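Local coordinates for protein acyl-CoA hydrolase (Bacillus halodurans, PDB 1VPM) that probably hydrolyses the thioester of long-chain fatty acyl-CoA, and binds coenzyme A between the subunits of a hotdog-fold assembly, at residues A[39-43]-A[44-48]; A[93-97]-A[98-102]. All coordinates share one frame; numbering follows the deposited sequence.

Contact 1 of 2, residues A[39-43]-A[44-48]; sequences GTIFG and GKVLA. With COA (coenzyme A), chain D.
Phe42 and Gly43 start the long central helix of the hotdog fold, 43-62, and bond forward to Lys45 and Leu47 beside the thiol end of bound coenzyme A. Phe42 occupies the N-cap position. Its carbonyl O receives a weak bond from Lys45 N (3.1 Å), whereas Gly43 O accepts Leu47 N at 2.9 Å in a nearly straight bond (167° at the hydrogen) in the carbonyl plane. Leu47 CG rests against the same oxygen, 3.3 Å from Gly43 O. Ahead of the cap, Ile41 folds back over the first turn. With CG1 anti to the backbone N (chi1 -164°), its longer branch runs across the Lys45 side chain at about a right angle, and CD1 lies 4.0 Å from Val46 CG2. The shorter branch meets the same methyl, Ile41 CG2 to Val46 CG2 being 3.9 Å, and also touches the bound coenzyme A, 3.8 Å from S1P. Val46 CG2 in turn borders C2P, and the backbone flanks the next carbon, with Ile41 O 3.2 Å from C3P. Leu86 on strand 85-95 packs on both Ile41 and Val46, tying this apolar pair to the sheet. Across the interface, Asp51 of the second subunit takes a weak hydrogen bond from Gly44 N, and Leu47 meets Leu47 of that subunit. In this contact the thiol arm thus lies along apolar branches and backbone, while the nearby amino end of the helix would probably lend a partly positive field to this end of the pocket.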
loop_
_atom_site.group_PDB
_atom_site.type_symbol
_atom_site.label_atom_id
_atom_site.label_comp_id
_atom_site.label_asym_id
_atom_site.label_seq_id
_atom_site.Cartn_x
_atom_site.Cartn_y
_atom_site.Cartn_z
ATOM N N GLY A 39 -0.403 10.645 16.276
ATOM C CA GLY A 39 -0.139 9.216 16.446
ATOM C C GLY A 39 -1.283 8.331 16.852
ATOM O O GLY A 39 -1.093 7.155 17.160
ATOM N N THR A 40 -2.502 8.869 16.763
ATOM C CA THR A 40 -3.730 8.120 17.047
ATOM C C THR A 40 -4.252 7.486 15.765
ATOM O O THR A 40 -4.370 8.197 14.735
ATOM C CB THR A 40 -4.811 9.070 17.584
ATOM O OG1 THR A 40 -4.441 9.450 18.909
ATOM C CG2 THR A 40 -6.102 8.379 17.642
ATOM N N ILE A 41 -4.537 6.183 15.802
ATOM C CA ILE A 41 -4.970 5.479 14.613
ATOM C C ILE A 41 -6.257 6.095 14.052
ATOM O O ILE A 41 -7.132 6.498 14.818
ATOM C CB ILE A 41 -5.124 3.947 14.858
ATOM C CG1 ILE A 41 -5.197 3.203 13.547
ATOM C CG2 ILE A 41 -6.271 3.655 15.810
ATOM C CD1 ILE A 41 -5.220 1.657 13.685
ATOM N N PHE A 42 -6.321 6.235 12.717
ATOM C CA PHE A 42 -7.579 6.704 12.075
ATOM C C PHE A 42 -8.703 5.729 12.336
ATOM O O PHE A 42 -8.514 4.504 12.232
ATOM C CB PHE A 42 -7.395 6.851 10.560
ATOM C CG PHE A 42 -6.381 7.868 10.136
ATOM C CD1 PHE A 42 -6.546 9.211 10.453
ATOM C CD2 PHE A 42 -5.292 7.502 9.345
ATOM C CE1 PHE A 42 -5.629 10.166 10.005
ATOM C CE2 PHE A 42 -4.387 8.449 8.919
ATOM C CZ PHE A 42 -4.558 9.771 9.281
ATOM N N GLY A 43 -9.899 6.252 12.656
ATOM C CA GLY A 43 -11.103 5.450 12.735
ATOM C C GLY A 43 -11.300 4.550 11.524
ATOM O O GLY A 43 -11.774 3.414 11.645
ATOM N N GLY A 44 -11.021 5.085 10.359
ATOM C CA GLY A 44 -11.202 4.339 9.120
ATOM C C GLY A 44 -10.350 3.094 8.983
ATOM O O GLY A 44 -10.782 2.118 8.355
ATOM N N LYS A 45 -9.142 3.104 9.516
ATOM C CA LYS A 45 -8.304 1.915 9.454
ATOM C C LYS A 45 -8.938 0.816 10.310
ATOM O O LYS A 45 -8.977 -0.340 9.921
ATOM C CB LYS A 45 -6.885 2.216 9.975
ATOM C CG LYS A 45 -5.997 2.958 9.016
ATOM C CD LYS A 45 -5.684 2.077 7.799
ATOM C CE LYS A 45 -5.313 0.627 8.177
ATOM N NZ LYS A 45 -4.431 -0.023 7.116
ATOM N N VAL A 46 -9.434 1.192 11.488
ATOM C CA VAL A 46 -10.089 0.255 12.383
ATOM C C VAL A 46 -11.366 -0.330 11.747
ATOM O O VAL A 46 -11.557 -1.567 11.683
ATOM C CB VAL A 46 -10.401 0.854 13.757
ATOM C CG1 VAL A 46 -11.009 -0.217 14.579
ATOM C CG2 VAL A 46 -9.152 1.403 14.454
ATOM N N LEU A 47 -12.137 0.539 11.110
ATOM C CA LEU A 47 -13.250 0.059 10.342
ATOM C C LEU A 47 -12.888 -0.898 9.207
ATOM O O LEU A 47 -13.630 -1.921 9.027
ATOM C CB LEU A 47 -14.087 1.260 9.786
ATOM C CG LEU A 47 -14.711 2.183 10.837
ATOM C CD1 LEU A 47 -15.307 3.407 10.177
ATOM C CD2 LEU A 47 -15.716 1.498 11.706
ATOM N N ALA A 48 -11.816 -0.593 8.496
ATOM C CA ALA A 48 -11.317 -1.435 7.383
ATOM C C ALA A 48 -10.994 -2.833 7.938
ATOM O O ALA A 48 -11.364 -3.883 7.355
ATOM C CB ALA A 48 -10.063 -0.848 6.699
HETATM N N1A COA D . -20.274 9.084 19.783
HETATM C C2A COA D . -20.606 10.390 19.562
HETATM N N3A COA D . -20.028 11.393 20.360
HETATM C C4A COA D . -19.134 11.059 21.335
HETATM C C5A COA D . -18.797 9.716 21.575
HETATM C C6A COA D . -19.377 8.710 20.796
HETATM N N6A COA D . -19.168 7.421 21.123
HETATM N N7A COA D . -17.912 9.687 22.619
HETATM C C8A COA D . -17.684 10.967 23.028
HETATM N N9A COA D . -18.436 11.812 22.249
HETATM C C1B COA D . -18.342 13.259 22.232
HETATM C C2B COA D . -18.854 13.830 23.536
HETATM O O2B COA D . -20.257 13.857 23.549
HETATM C C3B COA D . -18.209 15.206 23.522
HETATM O O3B COA D . -19.117 16.060 22.848
HETATM P P3B COA D . -19.223 17.633 23.093
HETATM O O7A COA D . -20.271 17.871 24.103
HETATM O O8A COA D . -19.603 18.386 21.881
HETATM O O9A COA D . -17.849 18.109 23.469
HETATM C C4B COA D . -16.884 14.958 22.785
HETATM O O4B COA D . -16.991 13.642 22.238
HETATM C C5B COA D . -15.648 14.979 23.689
HETATM O O5B COA D . -15.837 14.010 24.719
HETATM P P1A COA D . -15.582 14.304 26.310
HETATM O O1A COA D . -16.632 13.565 27.113
HETATM O O2A COA D . -15.505 15.789 26.601
HETATM O O3A COA D . -14.106 13.735 26.627
HETATM P P2A COA D . -13.555 12.223 26.440
HETATM O O4A COA D . -14.593 11.234 26.945
HETATM O O5A COA D . -12.200 12.183 27.128
HETATM O O6A COA D . -13.301 12.023 24.845
HETATM C CBP COA D . -13.348 10.586 22.935
HETATM C CCP COA D . -14.176 11.263 24.027
HETATM C CDP COA D . -14.264 10.158 21.784
HETATM C CEP COA D . -12.343 11.641 22.423
HETATM C CAP COA D . -12.613 9.355 23.540
HETATM O OAP COA D . -13.455 8.374 24.134
HETATM C C9P COA D . -11.715 8.724 22.493
HETATM O O9P COA D . -10.462 9.336 22.288
HETATM N N8P COA D . -12.103 7.655 21.780
HETATM C C7P COA D . -11.160 7.147 20.802
HETATM C C6P COA D . -11.172 7.988 19.522
HETATM C C5P COA D . -10.245 7.391 18.483
HETATM O O5P COA D . -9.020 7.357 18.724
HETATM N N4P COA D . -10.792 6.909 17.363
HETATM C C3P COA D . -9.980 6.385 16.297
HETATM C C2P COA D . -9.849 4.864 16.195
HETATM S S1P COA D . -9.573 3.833 17.698
#

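Contact 2 of 2, residues A[93-97]-A[98-102]; sequences THTGR and TSMEV. With COA (coenzyme A), chain B.
Buried Thr93 and Glu101 join hairpin strands 85-95 and 99-109 a few residues before the turn. Thr93 N donates to Glu101 O (2.9 Å, 166°), and Thr93 OG1 reaches Glu101 OE1 at 2.6 Å, using the anti lone pair of that oxygen. The glutamate, with CG anti to the backbone N (chi1 -176°) and extended beyond it, carries its carboxylate back to the threonine, while Glu101 N returns a bond to His94 O (2.9 Å). Thr93 and His94 therefore face one residue, as in a classic beta bulge. The carboxylate also forms salt bridges to Arg158 and Arg162 of helix 146-166; an alanine here would probably leave both arginines without this anion and Thr93 OG1 without its acceptor. On the opposite sheet face Thr95 CG2 packs on CG of Met100, a selenomethionine. Beyond the Gly96 N to Ser99 O bond (2.8 Å) the chain turns outward and packing thins. There exposed Arg97 lies alongside Thr98, whose CG2 sits over the centre of one guanidinium face, 3.6 Å above its plane. The turn grips the 3'-phosphate of coenzyme A. Thr98 OG1 bonds COA O9A at 2.8 Å, with Thr98 N adding a bond to the same oxygen. Ser99 OG bonds COA O8A at 2.7 Å. The tight turn of this beta hairpin thus presents amides and hydroxyls to phosphate in the coenzyme A pocket of the hotdog domain.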
loop_
_atom_site.group_PDB
_atom_site.type_symbol
_atom_site.label_atom_id
_atom_site.label_comp_id
_atom_site.label_asym_id
_atom_site.label_seq_id
_atom_site.Cartn_x
_atom_site.Cartn_y
_atom_site.Cartn_z
ATOM N N THR A 93 -22.941 -14.840 14.737
ATOM C CA THR A 93 -23.763 -14.926 15.923
ATOM C C THR A 93 -25.159 -15.412 15.611
ATOM O O THR A 93 -25.810 -15.956 16.491
ATOM C CB THR A 93 -23.938 -13.555 16.592
ATOM O OG1 THR A 93 -24.321 -12.587 15.633
ATOM C CG2 THR A 93 -22.667 -13.136 17.191
ATOM N N HIS A 94 -25.589 -15.269 14.364
ATOM C CA HIS A 94 -26.997 -15.574 13.957
ATOM C C HIS A 94 -27.087 -15.468 12.445
ATOM O O HIS A 94 -26.314 -14.789 11.825
ATOM C CB HIS A 94 -28.004 -14.582 14.587
ATOM C CG HIS A 94 -29.454 -14.988 14.498
ATOM N ND1 HIS A 94 -30.343 -14.395 13.625
ATOM C CD2 HIS A 94 -30.189 -15.840 15.257
ATOM C CE1 HIS A 94 -31.548 -14.905 13.811
ATOM N NE2 HIS A 94 -31.490 -15.786 14.791
ATOM N N THR A 95 -28.065 -16.134 11.856
ATOM C CA THR A 95 -28.214 -16.123 10.409
ATOM C C THR A 95 -29.673 -15.939 10.016
ATOM O O THR A 95 -30.570 -16.283 10.769
ATOM C CB THR A 95 -27.707 -17.436 9.754
ATOM O OG1 THR A 95 -28.552 -18.551 10.094
ATOM C CG2 THR A 95 -26.246 -17.703 10.084
ATOM N N GLY A 96 -29.870 -15.446 8.813
ATOM C CA GLY A 96 -31.187 -15.457 8.148
ATOM C C GLY A 96 -31.082 -16.448 7.005
ATOM O O GLY A 96 -30.361 -17.425 7.104
ATOM N N ARG A 97 -31.699 -16.148 5.880
ATOM C CA ARG A 97 -31.722 -17.055 4.745
ATOM C C ARG A 97 -30.404 -17.027 4.004
ATOM O O ARG A 97 -29.802 -18.076 3.773
ATOM C CB ARG A 97 -32.872 -16.688 3.799
ATOM C CG ARG A 97 -33.214 -17.813 2.842
ATOM C CD ARG A 97 -34.391 -17.445 1.918
ATOM N NE ARG A 97 -33.997 -16.490 0.870
ATOM C CZ ARG A 97 -33.394 -16.809 -0.279
ATOM N NH1 ARG A 97 -33.083 -18.075 -0.586
ATOM N NH2 ARG A 97 -33.095 -15.838 -1.139
ATOM N N THR A 98 -29.967 -15.824 3.631
ATOM C CA THR A 98 -28.705 -15.612 2.931
ATOM C C THR A 98 -27.751 -14.718 3.702
ATOM O O THR A 98 -26.639 -14.470 3.232
ATOM C CB THR A 98 -28.954 -14.971 1.551
ATOM O OG1 THR A 98 -29.360 -13.600 1.697
ATOM C CG2 THR A 98 -30.013 -15.764 0.799
ATOM N N SER A 99 -28.194 -14.235 4.860
ATOM C CA SER A 99 -27.452 -13.229 5.645
ATOM C C SER A 99 -26.944 -13.817 6.948
ATOM O O SER A 99 -27.488 -14.790 7.490
ATOM C CB SER A 99 -28.339 -11.994 5.884
ATOM O OG SER A 99 -29.409 -12.273 6.763
HETATM N N MSE A 100 -25.834 -13.244 7.419
HETATM C CA MSE A 100 -25.199 -13.619 8.655
HETATM C C MSE A 100 -24.907 -12.366 9.449
HETATM O O MSE A 100 -24.361 -11.397 8.912
HETATM C CB MSE A 100 -23.885 -14.282 8.340
HETATM C CG MSE A 100 -24.015 -15.595 7.645
HETATM SE SE MSE A 100 -22.354 -16.145 6.698
HETATM C CE MSE A 100 -22.450 -15.028 5.089
ATOM N N GLU A 101 -25.288 -12.362 10.718
ATOM C CA GLU A 101 -24.778 -11.353 11.614
ATOM C C GLU A 101 -23.395 -11.785 12.110
ATOM O O GLU A 101 -23.190 -12.938 12.528
ATOM C CB GLU A 101 -25.716 -11.176 12.827
ATOM C CG GLU A 101 -25.259 -10.063 13.731
ATOM C CD GLU A 101 -26.162 -9.916 14.965
ATOM O OE1 GLU A 101 -26.223 -10.879 15.786
ATOM O OE2 GLU A 101 -26.851 -8.880 15.055
ATOM N N VAL A 102 -22.459 -10.858 12.012
ATOM C CA VAL A 102 -21.095 -11.055 12.477
ATOM C C VAL A 102 -20.800 -10.042 13.602
ATOM O O VAL A 102 -21.030 -8.834 13.461
ATOM C CB VAL A 102 -20.064 -10.961 11.346
ATOM C CG1 VAL A 102 -18.654 -11.121 11.901
ATOM C CG2 VAL A 102 -20.344 -11.997 10.263
HETATM N N1A COA B . -28.682 -4.405 6.552
HETATM C C2A COA B . -28.870 -5.661 7.052
HETATM N N3A COA B . -29.366 -6.673 6.211
HETATM C C4A COA B . -29.642 -6.398 4.904
HETATM C C5A COA B . -29.462 -5.104 4.385
HETATM C C6A COA B . -28.982 -4.088 5.217
HETATM N N6A COA B . -28.949 -2.823 4.761
HETATM N N7A COA B . -29.844 -5.123 3.070
HETATM C C8A COA B . -30.248 -6.386 2.757
HETATM N N9A COA B . -30.133 -7.170 3.878
HETATM C C1B COA B . -30.282 -8.612 3.925
HETATM C C2B COA B . -31.722 -8.997 3.671
HETATM O O2B COA B . -32.495 -8.815 4.828
HETATM C C3B COA B . -31.565 -10.449 3.253
HETATM O O3B COA B . -31.623 -11.211 4.447
HETATM P P3B COA B . -32.114 -12.727 4.524
HETATM O O7A COA B . -33.553 -12.727 4.851
HETATM O O8A COA B . -31.427 -13.509 5.570
HETATM O O9A COA B . -31.754 -13.368 3.215
HETATM C C4B COA B . -30.202 -10.458 2.544
HETATM O O4B COA B . -29.613 -9.188 2.832
HETATM C C5B COA B . -30.287 -10.589 1.021
HETATM O O5B COA B . -31.100 -9.524 0.530
HETATM P P1A COA B . -32.323 -9.725 -0.540
HETATM O O1A COA B . -33.447 -8.779 -0.174
HETATM O O2A COA B . -32.741 -11.178 -0.647
HETATM O O3A COA B . -31.704 -9.356 -1.984
HETATM P P2A COA B . -31.029 -7.963 -2.457
HETATM O O4A COA B . -31.863 -6.794 -1.955
HETATM O O5A COA B . -30.862 -8.067 -3.963
HETATM O O6A COA B . -29.542 -7.929 -1.799
HETATM C CBP COA B . -27.773 -6.657 -0.815
HETATM C CCP COA B . -29.225 -7.115 -0.681
HETATM C CDP COA B . -27.251 -6.191 0.548
HETATM C CEP COA B . -26.961 -7.884 -1.280
HETATM C CAP COA B . -27.696 -5.503 -1.857
HETATM O OAP COA B . -28.498 -4.364 -1.566
HETATM C C9P COA B . -26.250 -5.096 -2.071
HETATM O O9P COA B . -25.494 -5.900 -2.946
HETATM N N8P COA B . -25.712 -4.041 -1.439
HETATM C C7P COA B . -24.318 -3.757 -1.718
HETATM C C6P COA B . -23.387 -4.685 -0.932
HETATM C C5P COA B . -21.937 -4.315 -1.172
HETATM O O5P COA B . -21.470 -4.443 -2.322
HETATM N N4P COA B . -21.234 -3.848 -0.135
HETATM C C3P COA B . -19.835 -3.536 -0.260
HETATM C C2P COA B . -19.455 -2.064 -0.432
HETATM S S1P COA B . -20.400 -0.969 -1.575
#

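Both contacts are largely buried, yet they lie on opposite sides of the chain's centre, with their centres 26 Å apart and nearest atoms about 11 Å apart. Contact 1 is a helix start at a subunit interface, contact 2 a hairpin end touched by no other protein chain and partly exposed at its turn. Helix 43-62 links them: it begins in contact 1, and farther along Ala54, Ala58 and His61 pack on the hairpin. Their chemistry follows the two ends of coenzyme A, apolar branches for the thiol arm in contact 1, amides and hydroxyls for the phosphate in contact 2. Each coenzyme A spans two subunits, so 39-48 of one chain and 93-102 of its neighbour serve the same molecule.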